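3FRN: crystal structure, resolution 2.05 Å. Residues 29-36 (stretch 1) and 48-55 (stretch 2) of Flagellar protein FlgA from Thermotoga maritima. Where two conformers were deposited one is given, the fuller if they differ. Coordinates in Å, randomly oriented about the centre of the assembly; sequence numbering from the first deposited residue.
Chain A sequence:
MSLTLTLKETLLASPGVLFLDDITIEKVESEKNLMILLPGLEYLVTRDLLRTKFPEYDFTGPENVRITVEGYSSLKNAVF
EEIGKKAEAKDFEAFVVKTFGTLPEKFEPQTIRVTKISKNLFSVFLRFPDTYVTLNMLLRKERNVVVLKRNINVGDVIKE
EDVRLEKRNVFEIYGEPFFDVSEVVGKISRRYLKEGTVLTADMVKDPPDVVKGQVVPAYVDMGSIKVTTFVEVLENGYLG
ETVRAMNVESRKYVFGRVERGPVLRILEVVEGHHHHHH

Stretch 1 (29-36) ESEKNLMI
Stretch 2, residues 48-55: DLLRTKFP

The two stretches belong to one chain and meet as a largely extended segment laid against the C-terminal end of a helix. Stretch 2 is helical from D48 to K53, the continuation of a helix that begins earlier; K53 N to L49 O (2.9 Å) and F54 N to L50 O (2.8 Å) carry the helical pattern, and T52 OG1 also donates to D48 O at 2.6 Å. F54, at phi/psi -123/80, is the first residue to leave helical geometry, and P55 (-74/-11) follows. Stretch 1 is mostly extended, as at S30 (-157/142) and K32 (-86/138), and is in strand conformation by I36 (-95/113). Its extended course is broken twice, at E31 (-118/3) and at L34 (-93/-52), before M35 returns to -141/153. The register is fixed by L34 and K53, whose CA atoms lie 7.3 Å apart, the nearest CA approach across the stretches.

Four residue pairs pack through apolar side chains, and L34 takes part in three of them. Its CA-to-CB bond points sideways, but the t, p rotamer (chi1 -170°, chi2 62°) brings the end of the side chain nearer to the helix. L34 CD1 lies 3.7 Å from F54 CE2, 4.3 Å from L49 CD2 and 4.5 Å from L50 CD2, L50 being m, t (-68°, 165°). L34 CD1 is also 3.6 Å from K53 CG, in the aliphatic part of that lysine. A branched, uncharged side chain suits this buried site, where L34 loses 89 Å² to the other stretch, the largest share of any residue in the contact. L49, also t, p (-169°, 64°), points toward stretch 1; L49 CD2 meets M35 CE at 3.8 Å. M35 starts sideways with chi1 -61° (m), and its flexible thioether chain, with chi2 -103° and chi3 -133° both between wells, carries the terminal methyl to that leucine.

F54 points sideways, but with chi1 -37° and chi2 -81° the end of its side chain comes nearer to stretch 1, and the ring extends the apolar surface beyond the helix. Besides L34, it receives K32 CG at 3.8 Å from F54 CE1. S30 (chi1 -174°) points toward stretch 2, which covers 13 Å² of it; S30 OG lies 4.2 Å from F54 CE1, not a hydrogen bond. All three approaches are oblique.

Polar contact is sparse and depends on K53. Its CA-to-CB bond points toward stretch 1, and the m, m, t, t chain (-61°, -78°, -161°, -173°) reaches across to the N33-L34 backbone, so that K53 CE lies 3.6 Å from L34 O and K53 NZ donates a weak hydrogen bond to N33 O at 3.3 Å. Lysine thus combines apolar methylenes with a terminal donor that reaches a backbone carbonyl. K32 also points toward the helix, with chi1 102° and chi2 141° between wells, then 59° (p) and -168° (t): K32 CD is 4.2 Å from K53 CD, and K32 NZ is 3.7 Å from K53 O, a proximity rather than a hydrogen bond. N33 points away; N33 ND2 donates weakly to M35 O (2.9 Å, 120°).

In total 385 Å² is buried, summed over both sides.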

# COMPACT_ATOMS: atom_id res chain seq x y z
N GLU A 29 14.05 -32.75 16.45
CA GLU A 29 14.17 -32.40 17.86
C GLU A 29 14.98 -31.12 18.00
O GLU A 29 16.12 -31.03 17.52
CB GLU A 29 14.77 -33.56 18.69
CG GLU A 29 16.03 -34.23 18.13
CD GLU A 29 15.74 -35.44 17.26
OE1 GLU A 29 15.96 -36.59 17.72
OE2 GLU A 29 15.28 -35.25 16.11
N SER A 30 14.38 -30.11 18.63
CA SER A 30 15.05 -28.84 18.88
C SER A 30 14.41 -28.11 20.04
O SER A 30 13.19 -28.12 20.21
CB SER A 30 15.05 -27.94 17.65
OG SER A 30 15.82 -26.78 17.90
N GLU A 31 15.25 -27.46 20.84
CA GLU A 31 14.83 -26.86 22.09
C GLU A 31 15.02 -25.35 22.08
O GLU A 31 14.76 -24.68 23.08
CB GLU A 31 15.59 -27.50 23.26
CG GLU A 31 14.81 -27.54 24.57
CD GLU A 31 13.55 -28.38 24.48
OE1 GLU A 31 12.45 -27.81 24.58
OE2 GLU A 31 13.67 -29.62 24.31
N LYS A 32 15.47 -24.80 20.95
CA LYS A 32 15.70 -23.36 20.87
C LYS A 32 14.44 -22.58 20.50
O LYS A 32 13.66 -23.01 19.64
CB LYS A 32 16.89 -23.02 19.96
CG LYS A 32 16.55 -22.53 18.58
CD LYS A 32 17.49 -21.40 18.16
CE LYS A 32 18.95 -21.85 18.17
NZ LYS A 32 19.89 -20.71 18.04
N ASN A 33 14.26 -21.46 21.18
CA ASN A 33 13.11 -20.57 20.99
C ASN A 33 13.21 -19.83 19.67
O ASN A 33 14.17 -19.09 19.42
CB ASN A 33 13.00 -19.61 22.19
CG ASN A 33 12.08 -18.40 21.92
OD1 ASN A 33 12.44 -17.27 22.25
ND2 ASN A 33 10.91 -18.64 21.35
N LEU A 34 12.22 -20.04 18.81
CA LEU A 34 12.19 -19.40 17.50
C LEU A 34 11.38 -18.11 17.57
O LEU A 34 11.86 -17.05 17.16
CB LEU A 34 11.60 -20.35 16.46
CG LEU A 34 11.67 -20.03 14.96
CD1 LEU A 34 13.10 -19.94 14.48
CD2 LEU A 34 10.93 -21.10 14.19
N MET A 35 10.16 -18.21 18.09
CA MET A 35 9.27 -17.06 18.25
C MET A 35 8.52 -17.17 19.57
O MET A 35 8.31 -18.27 20.08
CB MET A 35 8.23 -17.00 17.11
CG MET A 35 8.79 -16.86 15.68
SD MET A 35 8.68 -15.22 14.94
CE MET A 35 8.02 -15.68 13.36
N ILE A 36 8.13 -16.01 20.11
CA ILE A 36 7.23 -15.94 21.27
C ILE A 36 5.83 -15.75 20.72
O ILE A 36 5.53 -14.72 20.14
CB ILE A 36 7.58 -14.73 22.19
CG1 ILE A 36 9.05 -14.78 22.63
CG2 ILE A 36 6.65 -14.68 23.41
CD1 ILE A 36 9.44 -16.06 23.35
N ASP A 48 14.93 -15.46 6.22
CA ASP A 48 15.94 -14.64 6.88
C ASP A 48 16.00 -14.93 8.38
O ASP A 48 17.06 -14.87 8.99
CB ASP A 48 15.68 -13.16 6.63
CG ASP A 48 16.94 -12.30 6.73
OD1 ASP A 48 16.80 -11.11 7.08
OD2 ASP A 48 18.06 -12.81 6.46
N LEU A 49 14.85 -15.26 8.97
CA LEU A 49 14.80 -15.72 10.36
C LEU A 49 15.47 -17.08 10.48
O LEU A 49 16.28 -17.31 11.39
CB LEU A 49 13.35 -15.80 10.86
CG LEU A 49 13.21 -16.02 12.37
CD1 LEU A 49 13.79 -14.83 13.14
CD2 LEU A 49 11.78 -16.26 12.77
N LEU A 50 15.17 -17.97 9.54
CA LEU A 50 15.70 -19.32 9.57
C LEU A 50 17.20 -19.36 9.29
O LEU A 50 17.90 -20.20 9.85
CB LEU A 50 14.93 -20.25 8.63
CG LEU A 50 13.48 -20.55 9.05
CD1 LEU A 50 12.67 -21.17 7.91
CD2 LEU A 50 13.43 -21.45 10.30
N ARG A 51 17.68 -18.45 8.45
CA ARG A 51 19.12 -18.35 8.15
C ARG A 51 19.88 -17.88 9.39
O ARG A 51 21.03 -18.26 9.61
CB ARG A 51 19.37 -17.41 6.96
CG ARG A 51 20.85 -17.27 6.53
CD ARG A 51 21.05 -16.10 5.54
NE ARG A 51 22.48 -15.83 5.24
CZ ARG A 51 22.92 -14.76 4.56
NH1 ARG A 51 22.05 -13.86 4.09
NH2 ARG A 51 24.24 -14.59 4.33
N THR A 52 19.22 -17.06 10.21
CA THR A 52 19.81 -16.55 11.45
C THR A 52 19.83 -17.60 12.56
O THR A 52 20.86 -17.82 13.20
CB THR A 52 19.05 -15.31 11.97
OG1 THR A 52 18.75 -14.43 10.88
CG2 THR A 52 19.88 -14.57 13.01
N LYS A 53 18.68 -18.24 12.78
CA LYS A 53 18.53 -19.23 13.85
C LYS A 53 19.23 -20.53 13.52
O LYS A 53 20.03 -21.04 14.32
CB LYS A 53 17.04 -19.49 14.13
CG LYS A 53 16.26 -18.27 14.60
CD LYS A 53 16.51 -17.93 16.06
CE LYS A 53 15.39 -17.03 16.59
NZ LYS A 53 15.70 -16.56 17.96
N PHE A 54 18.95 -21.07 12.34
CA PHE A 54 19.59 -22.32 11.89
C PHE A 54 20.32 -22.13 10.56
O PHE A 54 19.79 -22.51 9.51
CB PHE A 54 18.55 -23.44 11.77
CG PHE A 54 17.48 -23.40 12.83
CD1 PHE A 54 17.72 -23.91 14.09
CD2 PHE A 54 16.24 -22.84 12.55
CE1 PHE A 54 16.74 -23.88 15.07
CE2 PHE A 54 15.25 -22.80 13.52
CZ PHE A 54 15.50 -23.32 14.78
N PRO A 55 21.53 -21.56 10.59
CA PRO A 55 22.30 -21.34 9.36
C PRO A 55 22.90 -22.63 8.80
O PRO A 55 23.41 -22.64 7.68
CB PRO A 55 23.42 -20.41 9.82
CG PRO A 55 23.61 -20.74 11.26
CD PRO A 55 22.25 -21.05 11.78